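Long-range contact in superoxide dismutase [Mn/Fe] (PDB 1UES), which disproportionates superoxide radicals into oxygen and hydrogen peroxide, working as a homodimer with one manganese or iron ion per subunit: residues A[100-111]-A[125-136]. The protein carries 1 engineered substitution. Residues are numbered along the deposited sequence; the frame is centred on the assembly and turned at random.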
ATOM      1  N   GLN A 100     -28.684   1.601 -13.474  1.00 36.73           N
ATOM      2  CA  GLN A 100     -27.428   2.240 -13.856  1.00 36.41           C
ATOM      3  C   GLN A 100     -26.271   1.344 -14.280  1.00 36.24           C
ATOM      4  O   GLN A 100     -25.367   1.810 -14.984  1.00 36.43           O
ATOM      5  CB  GLN A 100     -27.000   3.205 -12.735  1.00 36.31           C
ATOM      6  CG  GLN A 100     -28.141   4.136 -12.306  1.00 36.13           C
ATOM      7  CD  GLN A 100     -27.745   5.167 -11.261  1.00 36.05           C
ATOM      8  OE1 GLN A 100     -28.544   5.520 -10.393  1.00 36.26           O
ATOM      9  NE2 GLN A 100     -26.529   5.656 -11.342  1.00 35.65           N
ATOM     10  N   PHE A 101     -26.283   0.070 -13.882  1.00 36.02           N
ATOM     11  CA  PHE A 101     -25.203  -0.837 -14.263  1.00 35.81           C
ATOM     12  C   PHE A 101     -25.729  -2.028 -15.065  1.00 35.72           C
ATOM     13  O   PHE A 101     -24.946  -2.834 -15.578  1.00 35.85           O
ATOM     14  CB  PHE A 101     -24.448  -1.364 -13.028  1.00 35.74           C
ATOM     15  CG  PHE A 101     -23.616  -0.318 -12.328  1.00 35.56           C
ATOM     16  CD1 PHE A 101     -22.333  -0.012 -12.777  1.00 35.36           C
ATOM     17  CD2 PHE A 101     -24.125   0.363 -11.223  1.00 35.50           C
ATOM     18  CE1 PHE A 101     -21.564   0.967 -12.136  1.00 35.39           C
ATOM     19  CE2 PHE A 101     -23.362   1.346 -10.573  1.00 35.56           C
ATOM     20  CZ  PHE A 101     -22.080   1.646 -11.034  1.00 35.44           C
ATOM     21  N   GLY A 102     -27.050  -2.130 -15.166  1.00 35.40           N
ATOM     22  CA  GLY A 102     -27.657  -3.221 -15.897  1.00 34.83           C
ATOM     23  C   GLY A 102     -28.187  -4.299 -14.977  1.00 34.57           C
ATOM     24  O   GLY A 102     -29.375  -4.634 -15.017  1.00 34.47           O
ATOM     25  N   SER A 103     -27.308  -4.813 -14.124  1.00 34.03           N
ATOM     26  CA  SER A 103     -27.653  -5.870 -13.193  1.00 33.78           C
ATOM     27  C   SER A 103     -26.689  -5.832 -12.031  1.00 33.64           C
ATOM     28  O   SER A 103     -25.650  -5.182 -12.100  1.00 33.64           O
ATOM     29  CB  SER A 103     -27.529  -7.239 -13.862  1.00 33.79           C
ATOM     30  OG  SER A 103     -26.187  -7.518 -14.255  1.00 33.81           O
ATOM     31  N   PHE A 104     -27.030  -6.540 -10.966  1.00 33.63           N
ATOM     32  CA  PHE A 104     -26.145  -6.598  -9.824  1.00 33.44           C
ATOM     33  C   PHE A 104     -24.847  -7.314 -10.228  1.00 33.49           C
ATOM     34  O   PHE A 104     -23.748  -6.898  -9.845  1.00 33.20           O
ATOM     35  CB  PHE A 104     -26.823  -7.347  -8.681  1.00 33.54           C
ATOM     36  CG  PHE A 104     -25.978  -7.462  -7.445  1.00 33.45           C
ATOM     37  CD1 PHE A 104     -25.264  -6.366  -6.964  1.00 33.35           C
ATOM     38  CD2 PHE A 104     -25.908  -8.660  -6.758  1.00 33.35           C
ATOM     39  CE1 PHE A 104     -24.491  -6.475  -5.806  1.00 33.43           C
ATOM     40  CE2 PHE A 104     -25.141  -8.781  -5.600  1.00 33.48           C
ATOM     41  CZ  PHE A 104     -24.434  -7.688  -5.127  1.00 33.36           C
ATOM     42  N   GLU A 105     -24.966  -8.393 -11.004  1.00 33.68           N
ATOM     43  CA  GLU A 105     -23.787  -9.154 -11.430  1.00 33.66           C
ATOM     44  C   GLU A 105     -22.801  -8.322 -12.211  1.00 33.20           C
ATOM     45  O   GLU A 105     -21.590  -8.399 -11.982  1.00 32.73           O
ATOM     46  CB  GLU A 105     -24.200 -10.361 -12.271  1.00 34.44           C
ATOM     47  CG  GLU A 105     -24.777 -11.485 -11.453  1.00 35.50           C
ATOM     48  CD  GLU A 105     -23.829 -11.979 -10.373  1.00 36.28           C
ATOM     49  OE1 GLU A 105     -22.674 -12.332 -10.700  1.00 36.92           O
ATOM     50  OE2 GLU A 105     -24.237 -12.018  -9.189  1.00 37.03           O
ATOM     51  N   LYS A 106     -23.315  -7.532 -13.147  1.00 32.79           N
ATOM     52  CA  LYS A 106     -22.473  -6.665 -13.949  1.00 32.38           C
ATOM     53  C   LYS A 106     -21.818  -5.616 -13.044  1.00 31.82           C
ATOM     54  O   LYS A 106     -20.661  -5.261 -13.235  1.00 31.75           O
ATOM     55  CB  LYS A 106     -23.298  -5.961 -15.023  1.00 32.92           C
ATOM     56  CG  LYS A 106     -22.469  -5.312 -16.112  1.00 33.87           C
ATOM     57  CD  LYS A 106     -21.615  -6.351 -16.837  1.00 34.69           C
ATOM     58  CE  LYS A 106     -20.763  -5.728 -17.939  1.00 35.27           C
ATOM     59  NZ  LYS A 106     -20.417  -4.299 -17.669  1.00 36.12           N
ATOM     60  N   PHE A 107     -22.564  -5.123 -12.061  1.00 31.07           N
ATOM     61  CA  PHE A 107     -22.018  -4.134 -11.152  1.00 30.43           C
ATOM     62  C   PHE A 107     -20.838  -4.730 -10.389  1.00 30.36           C
ATOM     63  O   PHE A 107     -19.779  -4.103 -10.273  1.00 30.17           O
ATOM     64  CB  PHE A 107     -23.065  -3.674 -10.141  1.00 29.73           C
ATOM     65  CG  PHE A 107     -22.468  -2.970  -8.949  1.00 29.08           C
ATOM     66  CD1 PHE A 107     -21.822  -1.749  -9.105  1.00 28.82           C
ATOM     67  CD2 PHE A 107     -22.511  -3.545  -7.682  1.00 28.93           C
ATOM     68  CE1 PHE A 107     -21.221  -1.109  -8.020  1.00 28.49           C
ATOM     69  CE2 PHE A 107     -21.910  -2.908  -6.599  1.00 28.34           C
ATOM     70  CZ  PHE A 107     -21.268  -1.686  -6.778  1.00 28.41           C
ATOM     71  N   LYS A 108     -21.014  -5.944  -9.878  1.00 30.80           N
ATOM     72  CA  LYS A 108     -19.942  -6.573  -9.112  1.00 31.15           C
ATOM     73  C   LYS A 108     -18.712  -6.714  -9.987  1.00 31.23           C
ATOM     74  O   LYS A 108     -17.586  -6.474  -9.539  1.00 31.18           O
ATOM     75  CB  LYS A 108     -20.370  -7.940  -8.598  1.00 31.75           C
ATOM     76  CG  LYS A 108     -21.495  -7.882  -7.585  1.00 32.64           C
ATOM     77  CD  LYS A 108     -22.267  -9.182  -7.622  1.00 33.51           C
ATOM     78  CE  LYS A 108     -21.625 -10.209  -6.745  1.00 33.99           C
ATOM     79  NZ  LYS A 108     -22.325 -11.515  -6.894  1.00 34.43           N
ATOM     80  N   GLU A 109     -18.925  -7.098 -11.238  1.00 31.43           N
ATOM     81  CA  GLU A 109     -17.806  -7.251 -12.153  1.00 31.42           C
ATOM     82  C   GLU A 109     -17.026  -5.936 -12.286  1.00 30.79           C
ATOM     83  O   GLU A 109     -15.806  -5.928 -12.186  1.00 30.62           O
ATOM     84  CB  GLU A 109     -18.310  -7.749 -13.523  1.00 32.52           C
ATOM     85  CG  GLU A 109     -18.090  -6.769 -14.677  1.00 34.61           C
ATOM     86  CD  GLU A 109     -17.981  -7.446 -16.055  1.00 35.53           C
ATOM     87  OE1 GLU A 109     -17.960  -6.704 -17.063  1.00 36.52           O
ATOM     88  OE2 GLU A 109     -17.919  -8.699 -16.138  1.00 36.38           O
ATOM     89  N   GLU A 110     -17.723  -4.823 -12.493  1.00 30.28           N
ATOM     90  CA  GLU A 110     -17.050  -3.538 -12.653  1.00 29.88           C
ATOM     91  C   GLU A 110     -16.385  -3.068 -11.379  1.00 28.92           C
ATOM     92  O   GLU A 110     -15.286  -2.512 -11.416  1.00 28.60           O
ATOM     93  CB  GLU A 110     -18.024  -2.463 -13.134  1.00 30.81           C
ATOM     94  CG  GLU A 110     -18.684  -2.826 -14.450  1.00 32.33           C
ATOM     95  CD  GLU A 110     -19.680  -1.791 -14.907  1.00 33.20           C
ATOM     96  OE1 GLU A 110     -19.445  -0.580 -14.676  1.00 34.04           O
ATOM     97  OE2 GLU A 110     -20.704  -2.186 -15.505  1.00 34.19           O
ATOM     98  N   PHE A 111     -17.051  -3.298 -10.255  1.00 27.95           N
ATOM     99  CA  PHE A 111     -16.510  -2.889  -8.962  1.00 27.16           C
ATOM    100  C   PHE A 111     -15.228  -3.681  -8.668  1.00 26.94           C
ATOM    101  O   PHE A 111     -14.176  -3.105  -8.319  1.00 26.50           O
ATOM    102  CB  PHE A 111     -17.583  -3.119  -7.882  1.00 26.39           C
ATOM    103  CG  PHE A 111     -17.442  -2.217  -6.673  1.00 25.73           C
ATOM    104  CD1 PHE A 111     -16.991  -2.729  -5.465  1.00 25.27           C
ATOM    105  CD2 PHE A 111     -17.771  -0.866  -6.748  1.00 25.35           C
ATOM    106  CE1 PHE A 111     -16.868  -1.895  -4.330  1.00 25.08           C
ATOM    107  CE2 PHE A 111     -17.651  -0.016  -5.623  1.00 25.27           C
ATOM    108  CZ  PHE A 111     -17.200  -0.535  -4.410  1.00 24.68           C
ATOM    109  N   TRP A 125     -14.772   2.716  -4.130  1.00 22.17           N
ATOM    110  CA  TRP A 125     -15.992   3.219  -3.513  1.00 23.35           C
ATOM    111  C   TRP A 125     -17.196   3.235  -4.450  1.00 24.20           C
ATOM    112  O   TRP A 125     -17.057   3.511  -5.642  1.00 24.88           O
ATOM    113  CB  TRP A 125     -15.734   4.666  -3.046  1.00 23.13           C
ATOM    114  CG  TRP A 125     -15.255   4.806  -1.629  1.00 22.88           C
ATOM    115  CD1 TRP A 125     -13.986   5.122  -1.200  1.00 23.10           C
ATOM    116  CD2 TRP A 125     -16.048   4.649  -0.455  1.00 23.31           C
ATOM    117  NE1 TRP A 125     -13.957   5.171   0.191  1.00 23.18           N
ATOM    118  CE2 TRP A 125     -15.207   4.882   0.667  1.00 23.13           C
ATOM    119  CE3 TRP A 125     -17.392   4.332  -0.236  1.00 23.21           C
ATOM    120  CZ2 TRP A 125     -15.676   4.802   1.987  1.00 23.69           C
ATOM    121  CZ3 TRP A 125     -17.860   4.247   1.078  1.00 23.65           C
ATOM    122  CH2 TRP A 125     -17.002   4.482   2.175  1.00 23.40           C
ATOM    123  N   LEU A 126     -18.363   2.904  -3.908  1.00 24.90           N
ATOM    124  CA  LEU A 126     -19.605   3.026  -4.646  1.00 25.31           C
ATOM    125  C   LEU A 126     -20.120   4.310  -3.978  1.00 25.59           C
ATOM    126  O   LEU A 126     -20.186   4.396  -2.754  1.00 24.97           O
ATOM    127  CB  LEU A 126     -20.562   1.878  -4.384  1.00 25.74           C
ATOM    128  CG  LEU A 126     -21.962   2.147  -4.957  1.00 25.68           C
ATOM    129  CD1 LEU A 126     -21.901   2.235  -6.491  1.00 25.94           C
ATOM    130  CD2 LEU A 126     -22.898   1.063  -4.512  1.00 26.08           C
ATOM    131  N   ALA A 127     -20.409   5.330  -4.778  1.00 25.80           N
ATOM    132  CA  ALA A 127     -20.875   6.594  -4.225  1.00 26.62           C
ATOM    133  C   ALA A 127     -22.107   7.110  -4.986  1.00 27.05           C
ATOM    134  O   ALA A 127     -22.389   6.666  -6.096  1.00 27.32           O
ATOM    135  CB  ALA A 127     -19.751   7.626  -4.290  1.00 26.88           C
ATOM    136  N   SER A 128     -22.872   8.006  -4.368  1.00 27.63           N
ATOM    137  CA  SER A 128     -24.035   8.576  -5.051  1.00 28.01           C
ATOM    138  C   SER A 128     -23.987  10.106  -4.947  1.00 28.31           C
ATOM    139  O   SER A 128     -23.337  10.655  -4.041  1.00 27.98           O
ATOM    140  CB  SER A 128     -25.349   8.070  -4.435  1.00 28.47           C
ATOM    141  OG  SER A 128     -25.464   8.413  -3.064  1.00 29.09           O
ATOM    142  N   ASP A 129     -24.621  10.799  -5.890  1.00 28.60           N
ATOM    143  CA  ASP A 129     -24.684  12.248  -5.803  1.00 29.28           C
ATOM    144  C   ASP A 129     -26.049  12.559  -5.180  1.00 29.61           C
ATOM    145  O   ASP A 129     -26.747  11.638  -4.742  1.00 29.80           O
ATOM    146  CB  ASP A 129     -24.482  12.945  -7.178  1.00 29.65           C
ATOM    147  CG  ASP A 129     -25.611  12.685  -8.184  1.00 30.24           C
ATOM    148  OD1 ASP A 129     -26.660  12.136  -7.811  1.00 30.31           O
ATOM    149  OD2 ASP A 129     -25.435  13.051  -9.383  1.00 30.79           O
ATOM    150  N   ALA A 130     -26.418  13.830  -5.100  1.00 29.93           N
ATOM    151  CA  ALA A 130     -27.693  14.199  -4.472  1.00 30.62           C
ATOM    152  C   ALA A 130     -28.914  13.704  -5.244  1.00 31.06           C
ATOM    153  O   ALA A 130     -30.028  13.684  -4.708  1.00 31.57           O
ATOM    154  CB  ALA A 130     -27.767  15.729  -4.286  1.00 30.69           C
ATOM    155  N   ASN A 131     -28.734  13.315  -6.502  1.00 31.53           N
ATOM    156  CA  ASN A 131     -29.862  12.825  -7.290  1.00 32.01           C
ATOM    157  C   ASN A 131     -29.922  11.306  -7.368  1.00 31.81           C
ATOM    158  O   ASN A 131     -30.732  10.755  -8.120  1.00 32.18           O
ATOM    159  CB  ASN A 131     -29.824  13.395  -8.714  1.00 32.97           C
ATOM    160  CG  ASN A 131     -29.576  14.886  -8.737  1.00 34.02           C
ATOM    161  OD1 ASN A 131     -28.600  15.358  -9.342  1.00 35.04           O
ATOM    162  ND2 ASN A 131     -30.448  15.646  -8.070  1.00 34.27           N
ATOM    163  N   GLY A 132     -29.063  10.635  -6.606  1.00 31.49           N
ATOM    164  CA  GLY A 132     -29.047   9.185  -6.607  1.00 30.89           C
ATOM    165  C   GLY A 132     -28.197   8.563  -7.701  1.00 30.81           C
ATOM    166  O   GLY A 132     -28.184   7.349  -7.838  1.00 30.99           O
ATOM    167  N   LYS A 133     -27.492   9.370  -8.484  1.00 30.40           N
ATOM    168  CA  LYS A 133     -26.667   8.810  -9.548  1.00 30.46           C
ATOM    169  C   LYS A 133     -25.483   8.129  -8.886  1.00 29.94           C
ATOM    170  O   LYS A 133     -24.839   8.718  -8.016  1.00 29.90           O
ATOM    171  CB  LYS A 133     -26.173   9.890 -10.502  1.00 31.12           C
ATOM    172  CG  LYS A 133     -25.463   9.287 -11.724  1.00 32.28           C
ATOM    173  CD  LYS A 133     -24.427  10.222 -12.299  1.00 33.35           C
ATOM    174  CE  LYS A 133     -24.399  10.138 -13.829  1.00 33.81           C
ATOM    175  NZ  LYS A 133     -25.634   9.481 -14.337  1.00 34.76           N
ATOM    176  N   LEU A 134     -25.210   6.896  -9.309  1.00 29.40           N
ATOM    177  CA  LEU A 134     -24.140   6.102  -8.738  1.00 28.79           C
ATOM    178  C   LEU A 134     -22.878   6.172  -9.564  1.00 28.70           C
ATOM    179  O   LEU A 134     -22.925   6.305 -10.793  1.00 28.75           O
ATOM    180  CB  LEU A 134     -24.567   4.632  -8.639  1.00 28.59           C
ATOM    181  CG  LEU A 134     -25.852   4.300  -7.876  1.00 28.37           C
ATOM    182  CD1 LEU A 134     -26.252   2.830  -8.140  1.00 28.60           C
ATOM    183  CD2 LEU A 134     -25.618   4.534  -6.366  1.00 28.30           C
ATOM    184  N   SER A 135     -21.749   6.059  -8.881  1.00 28.14           N
ATOM    185  CA  SER A 135     -20.461   6.055  -9.549  1.00 28.08           C
ATOM    186  C   SER A 135     -19.520   5.155  -8.794  1.00 27.96           C
ATOM    187  O   SER A 135     -19.670   4.957  -7.590  1.00 27.50           O
ATOM    188  CB  SER A 135     -19.853   7.457  -9.599  1.00 28.09           C
ATOM    189  OG  SER A 135     -19.644   7.999  -8.296  1.00 28.24           O
ATOM    190  N   ILE A 136     -18.558   4.597  -9.511  1.00 27.98           N
ATOM    191  CA  ILE A 136     -17.544   3.776  -8.868  1.00 28.03           C
ATOM    192  C   ILE A 136     -16.338   4.704  -8.846  1.00 28.50           C
ATOM    193  O   ILE A 136     -15.912   5.214  -9.886  1.00 28.43           O
ATOM    194  CB  ILE A 136     -17.246   2.512  -9.673  1.00 27.69           C
ATOM    195  CG1 ILE A 136     -18.507   1.641  -9.712  1.00 27.31           C
ATOM    196  CG2 ILE A 136     -16.023   1.802  -9.084  1.00 27.11           C
ATOM    197  CD1 ILE A 136     -18.344   0.303 -10.335  1.00 27.70           C
TER
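Ile136 pushes its side chain in among three phenylalanines, Phe101, Phe107 and Phe111, and can be followed outward atom by atom. From CB the chain forks. The short branch, CG2, stands anti to the backbone N and meets Phe111 CD2 at 4.0 Å. The longer branch leaves through CG1, anti to the carbonyl carbon (chi1 -64°), and passes 3.8 Å from Phe101 CZ while also lying at the edge of the Phe111 ring, in its plane. The tip, CD1, has the most neighbours: Phe101 CE1 at 3.7 Å, Phe111 CD2, Phe107 CE1, and Glu110 CB at 3.9 Å. Beside it, Leu126 sets CD1 3.7 Å from Phe107 CE1, and Leu134 CB packs 4.0 Å from Phe101 CE2. Phe111 turns its rim to the strand backbone, CE2 lying 3.5 Å from Leu126 N. The aromatic side has its own order, with Phe107 CD1 over the centre of the Phe101 ring. This is apolar helix-on-sheet packing in the C-terminal domain: helix 104-116 and the end of helix 91-101 lie against strands 122-128 and 134-140 of the antiparallel sheet, whose third strand, 151-157, contributes Phe156 edge-to-face with Phe111.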